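Local coordinates for N2152 (Neocallimastix frontalis, PDB 5U22), which probably hydrolyses rare arabinosyl substrates, as a polyspecific family 39 glycoside hydrolase of a rumen anaerobic fungus, at residues 45-59 / 286-299. Numbering follows the deposited sequence.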
ATOM      1  N   TYR A  45      -4.182  -8.742   6.303  1.00 16.26           N
ATOM      2  CA  TYR A  45      -4.152 -10.202   6.495  1.00 13.78           C
ATOM      3  C   TYR A  45      -3.256 -10.885   5.464  1.00 14.87           C
ATOM      4  O   TYR A  45      -3.474 -12.046   5.099  1.00 15.07           O
ATOM      5  CB  TYR A  45      -5.549 -10.828   6.435  1.00 13.24           C
ATOM      6  CG  TYR A  45      -6.415 -10.673   7.670  1.00 14.31           C
ATOM      7  CD1 TYR A  45      -7.071  -9.474   7.941  1.00 13.46           C
ATOM      8  CD2 TYR A  45      -6.625 -11.756   8.537  1.00 18.04           C
ATOM      9  CE1 TYR A  45      -7.901  -9.345   9.043  1.00 17.21           C
ATOM     10  CE2 TYR A  45      -7.452 -11.629   9.660  1.00 12.81           C
ATOM     11  CZ  TYR A  45      -8.092 -10.426   9.895  1.00 16.97           C
ATOM     12  OH  TYR A  45      -8.911 -10.292  10.997  1.00 16.10           O
ATOM     13  N   GLY A  46      -2.263 -10.154   4.947  1.00 14.62           N
ATOM     14  CA  GLY A  46      -1.403 -10.728   3.932  1.00 15.33           C
ATOM     15  C   GLY A  46      -0.380 -11.676   4.496  1.00 15.70           C
ATOM     16  O   GLY A  46       0.105 -12.551   3.776  1.00 17.82           O
ATOM     17  N   LEU A  47      -0.056 -11.516   5.774  1.00 12.73           N
ATOM     18  CA  LEU A  47       0.862 -12.389   6.490  1.00 13.95           C
ATOM     19  C   LEU A  47       0.156 -12.840   7.754  1.00 15.41           C
ATOM     20  O   LEU A  47      -0.354 -12.003   8.500  1.00 16.99           O
ATOM     21  CB  LEU A  47       2.160 -11.654   6.835  1.00 16.12           C
ATOM     22  CG  LEU A  47       3.192 -12.402   7.678  1.00 15.44           C
ATOM     23  CD1 LEU A  47       3.634 -13.676   6.978  1.00 16.06           C
ATOM     24  CD2 LEU A  47       4.393 -11.495   7.966  1.00 16.89           C
ATOM     25  N   ILE A  48       0.104 -14.150   7.989  1.00 14.25           N
ATOM     26  CA  ILE A  48      -0.517 -14.652   9.216  1.00 14.00           C
ATOM     27  C   ILE A  48       0.451 -15.579   9.941  1.00 17.70           C
ATOM     28  O   ILE A  48       1.653 -15.595   9.637  1.00 17.13           O
ATOM     29  CB  ILE A  48      -1.861 -15.342   8.925  1.00 13.25           C
ATOM     30  CG1 ILE A  48      -1.678 -16.527   7.967  1.00 15.28           C
ATOM     31  CG2 ILE A  48      -2.851 -14.321   8.330  1.00 14.97           C
ATOM     32  CD1 ILE A  48      -2.995 -17.222   7.663  1.00 14.35           C
ATOM     33  N   GLU A  49      -0.060 -16.346  10.911  1.00 16.45           N
ATOM     34  CA  GLU A  49       0.827 -17.048  11.839  1.00 13.94           C
ATOM     35  C   GLU A  49       1.743 -18.019  11.110  1.00 15.97           C
ATOM     36  O   GLU A  49       2.934 -18.114  11.430  1.00 20.41           O
ATOM     37  CB  GLU A  49       0.016 -17.785  12.910  1.00 17.94           C
ATOM     38  CG  GLU A  49      -0.604 -16.883  13.983  1.00 18.05           C
ATOM     39  CD  GLU A  49      -2.004 -16.421  13.616  1.00 20.44           C
ATOM     40  OE1 GLU A  49      -2.344 -16.451  12.411  1.00 16.95           O
ATOM     41  OE2 GLU A  49      -2.769 -16.040  14.539  1.00 17.82           O
ATOM     42  N   ASN A  50       1.215 -18.754  10.129  1.00 17.68           N
ATOM     43  CA  ASN A  50       2.068 -19.714   9.435  1.00 18.72           C
ATOM     44  C   ASN A  50       1.762 -19.794   7.940  1.00 19.24           C
ATOM     45  O   ASN A  50       2.049 -20.820   7.310  1.00 21.73           O
ATOM     46  CB  ASN A  50       1.953 -21.108  10.084  1.00 18.92           C
ATOM     47  CG  ASN A  50       3.175 -21.982   9.816  1.00 27.31           C
ATOM     48  OD1 ASN A  50       4.299 -21.486   9.748  1.00 22.82           O
ATOM     49  ND2 ASN A  50       2.956 -23.286   9.658  1.00 24.83           N
ATOM     50  N   VAL A  51       1.170 -18.751   7.363  1.00 15.81           N
ATOM     51  CA  VAL A  51       1.035 -18.636   5.915  1.00 16.05           C
ATOM     52  C   VAL A  51       1.475 -17.226   5.555  1.00 19.59           C
ATOM     53  O   VAL A  51       1.032 -16.271   6.193  1.00 18.88           O
ATOM     54  CB  VAL A  51      -0.397 -18.903   5.420  1.00 20.42           C
ATOM     55  CG1 VAL A  51      -0.420 -18.980   3.888  1.00 15.86           C
ATOM     56  CG2 VAL A  51      -0.968 -20.196   6.033  1.00 18.72           C
ATOM     57  N   PRO A  52       2.380 -17.084   4.568  1.00 18.25           N
ATOM     58  CA  PRO A  52       3.097 -18.153   3.866  1.00 21.34           C
ATOM     59  C   PRO A  52       3.977 -18.912   4.841  1.00 19.60           C
ATOM     60  O   PRO A  52       4.444 -18.330   5.813  1.00 17.13           O
ATOM     61  CB  PRO A  52       3.964 -17.403   2.838  1.00 23.16           C
ATOM     62  CG  PRO A  52       3.409 -16.013   2.772  1.00 21.34           C
ATOM     63  CD  PRO A  52       2.817 -15.751   4.129  1.00 17.45           C
ATOM     64  N   LYS A  53       4.186 -20.202   4.592  1.00 22.11           N
ATOM     65  CA  LYS A  53       5.058 -20.977   5.467  1.00 19.48           C
ATOM     66  C   LYS A  53       6.512 -20.548   5.298  1.00 18.93           C
ATOM     67  O   LYS A  53       7.247 -20.391   6.286  1.00 20.70           O
ATOM     68  CB  LYS A  53       4.874 -22.465   5.157  1.00 20.00           C
ATOM     69  CG  LYS A  53       4.889 -23.403   6.338  1.00 33.12           C
ATOM     70  CD  LYS A  53       4.626 -24.849   5.880  1.00 26.58           C
ATOM     71  CE  LYS A  53       3.141 -25.184   5.885  1.00 34.15           C
ATOM     72  NZ  LYS A  53       2.860 -26.621   5.559  1.00 34.82           N
ATOM     73  N   ASP A  54       6.935 -20.329   4.055  1.00 15.76           N
ATOM     74  CA  ASP A  54       8.334 -20.058   3.732  1.00 18.28           C
ATOM     75  C   ASP A  54       8.550 -18.553   3.751  1.00 18.32           C
ATOM     76  O   ASP A  54       8.438 -17.882   2.724  1.00 17.86           O
ATOM     77  CB  ASP A  54       8.672 -20.665   2.375  1.00 19.46           C
ATOM     78  CG  ASP A  54      10.132 -20.520   2.000  1.00 19.70           C
ATOM     79  OD1 ASP A  54      10.857 -19.729   2.639  1.00 17.32           O
ATOM     80  OD2 ASP A  54      10.545 -21.180   1.019  1.00 18.21           O
ATOM     81  N   TYR A  55       8.887 -18.019   4.930  1.00 17.23           N
ATOM     82  CA  TYR A  55       9.113 -16.580   5.053  1.00 15.92           C
ATOM     83  C   TYR A  55      10.269 -16.129   4.168  1.00 16.71           C
ATOM     84  O   TYR A  55      10.176 -15.102   3.494  1.00 16.73           O
ATOM     85  CB  TYR A  55       9.382 -16.192   6.513  1.00 16.80           C
ATOM     86  CG  TYR A  55       9.376 -14.682   6.737  1.00 16.60           C
ATOM     87  CD1 TYR A  55      10.476 -13.899   6.399  1.00 18.48           C
ATOM     88  CD2 TYR A  55       8.263 -14.044   7.268  1.00 20.78           C
ATOM     89  CE1 TYR A  55      10.470 -12.526   6.585  1.00 18.12           C
ATOM     90  CE2 TYR A  55       8.249 -12.682   7.463  1.00 17.77           C
ATOM     91  CZ  TYR A  55       9.349 -11.927   7.117  1.00 22.36           C
ATOM     92  OH  TYR A  55       9.325 -10.572   7.304  1.00 22.18           O
ATOM     93  N   LYS A  56      11.366 -16.894   4.150  1.00 17.17           N
ATOM     94  CA  LYS A  56      12.571 -16.430   3.475  1.00 18.47           C
ATOM     95  C   LYS A  56      12.399 -16.342   1.966  1.00 17.02           C
ATOM     96  O   LYS A  56      13.025 -15.483   1.329  1.00 18.32           O
ATOM     97  CB  LYS A  56      13.750 -17.346   3.810  1.00 21.99           C
ATOM     98  CG  LYS A  56      14.095 -17.391   5.299  1.00 18.33           C
ATOM     99  CD  LYS A  56      15.336 -18.258   5.564  1.00 23.31           C
ATOM    100  CE  LYS A  56      15.612 -18.386   7.053  1.00 26.40           C
ATOM    101  NZ  LYS A  56      15.952 -17.078   7.660  1.00 28.73           N
ATOM    102  N   SER A  57      11.601 -17.235   1.371  1.00 16.24           N
ATOM    103  CA  SER A  57      11.427 -17.224  -0.077  1.00 20.54           C
ATOM    104  C   SER A  57      10.314 -16.300  -0.531  1.00 19.61           C
ATOM    105  O   SER A  57      10.415 -15.716  -1.617  1.00 15.61           O
ATOM    106  CB  SER A  57      11.120 -18.626  -0.611  1.00 20.11           C
ATOM    107  OG  SER A  57      12.162 -19.532  -0.319  1.00 20.56           O
ATOM    108  N   LEU A  58       9.260 -16.164   0.271  1.00 18.40           N
ATOM    109  CA  LEU A  58       8.036 -15.516  -0.169  1.00 16.95           C
ATOM    110  C   LEU A  58       7.784 -14.146   0.453  1.00 17.21           C
ATOM    111  O   LEU A  58       7.152 -13.312  -0.189  1.00 14.28           O
ATOM    112  CB  LEU A  58       6.839 -16.438   0.108  1.00 17.07           C
ATOM    113  CG  LEU A  58       6.929 -17.811  -0.579  1.00 16.44           C
ATOM    114  CD1 LEU A  58       5.720 -18.681  -0.230  1.00 16.94           C
ATOM    115  CD2 LEU A  58       7.064 -17.658  -2.083  1.00 13.34           C
ATOM    116  N   VAL A  59       8.273 -13.878   1.664  1.00 17.20           N
ATOM    117  CA  VAL A  59       8.017 -12.596   2.319  1.00 14.98           C
ATOM    118  C   VAL A  59       9.264 -11.726   2.290  1.00 17.40           C
ATOM    119  O   VAL A  59       9.233 -10.586   1.807  1.00 19.62           O
ATOM    120  CB  VAL A  59       7.539 -12.806   3.767  1.00 16.20           C
ATOM    121  CG1 VAL A  59       7.222 -11.474   4.415  1.00 16.84           C
ATOM    122  CG2 VAL A  59       6.331 -13.744   3.804  1.00 11.82           C
ATOM    123  N   PRO A 286      -6.479 -16.246   3.489  1.00 17.52           N
ATOM    124  CA  PRO A 286      -5.572 -15.278   4.110  1.00 16.09           C
ATOM    125  C   PRO A 286      -4.131 -15.729   3.950  1.00 15.51           C
ATOM    126  O   PRO A 286      -3.841 -16.889   3.660  1.00 21.11           O
ATOM    127  CB  PRO A 286      -5.994 -15.292   5.578  1.00 19.71           C
ATOM    128  CG  PRO A 286      -6.459 -16.713   5.782  1.00 18.55           C
ATOM    129  CD  PRO A 286      -7.128 -17.111   4.491  1.00 20.12           C
ATOM    130  N   GLY A 287      -3.220 -14.784   4.133  1.00 15.35           N
ATOM    131  CA  GLY A 287      -1.813 -15.126   4.125  1.00 14.40           C
ATOM    132  C   GLY A 287      -1.186 -15.163   2.752  1.00 16.95           C
ATOM    133  O   GLY A 287      -0.090 -15.715   2.593  1.00 14.90           O
ATOM    134  N   ARG A 288      -1.829 -14.571   1.747  1.00 12.79           N
ATOM    135  CA  ARG A 288      -1.286 -14.605   0.394  1.00 14.40           C
ATOM    136  C   ARG A 288      -0.734 -13.256  -0.049  1.00 14.70           C
ATOM    137  O   ARG A 288      -0.642 -12.990  -1.252  1.00 18.28           O
ATOM    138  CB  ARG A 288      -2.344 -15.121  -0.582  1.00 12.69           C
ATOM    139  CG  ARG A 288      -2.640 -16.579  -0.326  1.00 14.53           C
ATOM    140  CD  ARG A 288      -3.480 -17.203  -1.420  1.00 19.63           C
ATOM    141  NE  ARG A 288      -3.772 -18.603  -1.110  1.00 18.53           N
ATOM    142  CZ  ARG A 288      -4.600 -19.347  -1.834  1.00 21.66           C
ATOM    143  NH1 ARG A 288      -5.193 -18.815  -2.893  1.00 19.61           N
ATOM    144  NH2 ARG A 288      -4.834 -20.612  -1.502  1.00 22.87           N
ATOM    145  N   LEU A 289      -0.370 -12.402   0.911  1.00 13.18           N
ATOM    146  CA  LEU A 289       0.398 -11.188   0.676  1.00 13.84           C
ATOM    147  C   LEU A 289      -0.354 -10.173  -0.180  1.00 15.88           C
ATOM    148  O   LEU A 289       0.258  -9.260  -0.736  1.00 14.72           O
ATOM    149  CB  LEU A 289       1.763 -11.540   0.055  1.00 14.19           C
ATOM    150  CG  LEU A 289       2.621 -12.369   1.022  1.00 18.12           C
ATOM    151  CD1 LEU A 289       3.870 -12.956   0.353  1.00 19.39           C
ATOM    152  CD2 LEU A 289       3.016 -11.516   2.211  1.00 17.60           C
ATOM    153  N   GLY A 290      -1.683 -10.289  -0.249  1.00 15.32           N
ATOM    154  CA  GLY A 290      -2.502  -9.413  -1.065  1.00 14.02           C
ATOM    155  C   GLY A 290      -2.754 -10.016  -2.433  1.00 14.38           C
ATOM    156  O   GLY A 290      -2.687  -9.322  -3.451  1.00 16.56           O
ATOM    157  N   SER A 291      -3.057 -11.316  -2.452  1.00 15.17           N
ATOM    158  CA  SER A 291      -3.200 -12.089  -3.685  1.00 16.17           C
ATOM    159  C   SER A 291      -1.952 -11.990  -4.552  1.00 16.40           C
ATOM    160  O   SER A 291      -2.015 -12.097  -5.776  1.00 18.77           O
ATOM    161  CB  SER A 291      -4.449 -11.670  -4.471  1.00 17.39           C
ATOM    162  OG  SER A 291      -5.625 -11.990  -3.739  1.00 18.24           O
ATOM    163  N   LEU A 292      -0.798 -11.772  -3.926  1.00 13.93           N
ATOM    164  CA  LEU A 292       0.453 -11.875  -4.662  1.00 14.58           C
ATOM    165  C   LEU A 292       0.866 -13.319  -4.856  1.00 16.07           C
ATOM    166  O   LEU A 292       1.634 -13.614  -5.784  1.00 16.22           O
ATOM    167  CB  LEU A 292       1.577 -11.117  -3.950  1.00 13.31           C
ATOM    168  CG  LEU A 292       1.705  -9.611  -4.210  1.00 24.64           C
ATOM    169  CD1 LEU A 292       0.369  -8.940  -4.393  1.00 24.90           C
ATOM    170  CD2 LEU A 292       2.536  -8.919  -3.120  1.00 17.79           C
ATOM    171  N   LEU A 293       0.382 -14.211  -3.996  1.00 16.89           N
ATOM    172  CA  LEU A 293       0.581 -15.641  -4.144  1.00 14.72           C
ATOM    173  C   LEU A 293      -0.656 -16.256  -4.783  1.00 20.34           C
ATOM    174  O   LEU A 293      -1.793 -15.884  -4.462  1.00 20.88           O
ATOM    175  CB  LEU A 293       0.844 -16.308  -2.791  1.00 16.66           C
ATOM    176  CG  LEU A 293       2.014 -15.766  -1.976  1.00 16.36           C
ATOM    177  CD1 LEU A 293       2.164 -16.560  -0.673  1.00 17.01           C
ATOM    178  CD2 LEU A 293       3.299 -15.827  -2.790  1.00 14.13           C
ATOM    179  N   ALA A 294      -0.420 -17.187  -5.708  1.00 14.26           N
ATOM    180  CA  ALA A 294      -1.492 -17.867  -6.414  1.00 20.22           C
ATOM    181  C   ALA A 294      -2.122 -18.950  -5.559  1.00 22.14           C
ATOM    182  O   ALA A 294      -3.281 -19.326  -5.791  1.00 20.51           O
ATOM    183  CB  ALA A 294      -0.945 -18.473  -7.709  1.00 20.87           C
ATOM    184  N   SER A 295      -1.362 -19.468  -4.598  1.00 17.08           N
ATOM    185  CA  SER A 295      -1.821 -20.437  -3.620  1.00 18.02           C
ATOM    186  C   SER A 295      -1.113 -20.106  -2.323  1.00 20.69           C
ATOM    187  O   SER A 295      -0.362 -19.129  -2.245  1.00 20.09           O
ATOM    188  CB  SER A 295      -1.515 -21.867  -4.071  1.00 18.77           C
ATOM    189  OG  SER A 295      -0.124 -22.100  -4.009  1.00 20.23           O
ATOM    190  N   ASP A 296      -1.314 -20.934  -1.298  1.00 20.89           N
ATOM    191  CA  ASP A 296      -0.563 -20.721  -0.066  1.00 22.35           C
ATOM    192  C   ASP A 296       0.943 -20.862  -0.266  1.00 22.11           C
ATOM    193  O   ASP A 296       1.712 -20.285   0.507  1.00 20.52           O
ATOM    194  CB  ASP A 296      -1.045 -21.689   1.018  1.00 22.81           C
ATOM    195  CG  ASP A 296      -2.372 -21.273   1.606  1.00 30.60           C
ATOM    196  OD1 ASP A 296      -3.065 -20.459   0.962  1.00 23.94           O
ATOM    197  OD2 ASP A 296      -2.719 -21.756   2.710  1.00 33.94           O
ATOM    198  N   THR A 297       1.386 -21.570  -1.309  1.00 18.40           N
ATOM    199  CA  THR A 297       2.787 -21.923  -1.468  1.00 18.08           C
ATOM    200  C   THR A 297       3.423 -21.430  -2.756  1.00 16.33           C
ATOM    201  O   THR A 297       4.655 -21.482  -2.868  1.00 22.03           O
ATOM    202  CB  THR A 297       2.951 -23.451  -1.422  1.00 23.85           C
ATOM    203  OG1 THR A 297       2.181 -24.039  -2.484  1.00 24.05           O
ATOM    204  CG2 THR A 297       2.478 -23.996  -0.078  1.00 22.13           C
ATOM    205  N   GLN A 298       2.642 -20.966  -3.725  1.00 17.60           N
ATOM    206  CA  GLN A 298       3.159 -20.629  -5.045  1.00 13.74           C
ATOM    207  C   GLN A 298       2.999 -19.144  -5.328  1.00 21.28           C
ATOM    208  O   GLN A 298       1.959 -18.553  -5.023  1.00 17.57           O
ATOM    209  CB  GLN A 298       2.447 -21.426  -6.133  1.00 20.05           C
ATOM    210  CG  GLN A 298       2.624 -22.928  -6.015  1.00 18.00           C
ATOM    211  CD  GLN A 298       1.574 -23.668  -6.786  1.00 28.77           C
ATOM    212  OE1 GLN A 298       0.395 -23.682  -6.413  1.00 35.42           O
ATOM    213  NE2 GLN A 298       1.984 -24.290  -7.878  1.00 33.33           N
ATOM    214  N   LYS A 299       4.020 -18.563  -5.955  1.00 17.74           N
ATOM    215  CA  LYS A 299       3.968 -17.166  -6.367  1.00 17.73           C
ATOM    216  C   LYS A 299       2.950 -16.967  -7.482  1.00 14.62           C
ATOM    217  O   LYS A 299       2.824 -17.798  -8.385  1.00 18.67           O
ATOM    218  CB  LYS A 299       5.343 -16.709  -6.856  1.00 17.41           C
ATOM    219  CG  LYS A 299       6.445 -16.731  -5.795  1.00 14.07           C
ATOM    220  CD  LYS A 299       7.805 -16.602  -6.445  1.00 19.88           C
ATOM    221  CE  LYS A 299       8.919 -16.676  -5.409  1.00 18.02           C
ATOM    222  NZ  LYS A 299      10.268 -16.475  -6.020  1.00 18.62           N
TER
HETATM  223  O   HOH W   1       3.011 -21.514   2.645  1.00 22.55           O
HETATM  224  O   HOH W   2      11.909 -16.410  -3.698  1.00 21.81           O
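Tyr45 O and Gly46 O accept from Gly287 N and Leu289 N, and these two backbone bonds join the segment leading through helix 55-58 to strand 66-70 with the loop between strand 275-278 and helix 301-310, in the TIM-barrel domain. Gly287 N lies 2.9 Å from Tyr45 O, with 156° at the hydrogen; Leu289 N reaches Gly46 O in the carbonyl plane, on a lone pair. Both glycines fit the close approach: a side chain on Gly287 would collide with Val51 CB, and one on Gly46 would press on Leu289 CA.

Beside this pairing the contact turns apolar. Pro52, behind a cis peptide, crosses Leu293 at about a right angle, Pro52 CG 3.7 Å from Leu293 CD1, while Leu289 CD1 also meets Pro52 CG and comes within 3.3 Å of Leu58 O. Leu58 divides its branches: CD1 approaches Leu293 CD1, and CD2 rests against the extended Lys299 chain, 3.9 Å from Lys299 CG.

Val51 CG1, placed opposite the backbone N by chi1 -171°, packs 3.8 Å from Asp296 CG. Arg288 holds that carboxylate side-on in a salt bridge, NE 2.9 Å from Asp296 OD1 and NH2 on the same oxygen, which lies in the guanidinium plane; Ser295 CA covers one guanidinium face. An asparagine in place of Asp296 would remove the negative charge and would probably weaken this grip, leaving the Arg288 guanidinium freer to turn.

Farther out, Tyr45 stacks on Trp280 and hydrogen-bonds through its OH to Asp105, its side chain about 6 Å from a bound BTB molecule. Trp303 of helix 301-310 donates to Leu58 O and makes a cation-pi contact with Lys299. Water links the edges: one molecule accepts from Lys53 N and donates to Asp296 O, and another donates to Ser57 O while accepting from Lys299 NZ at 2.8 Å.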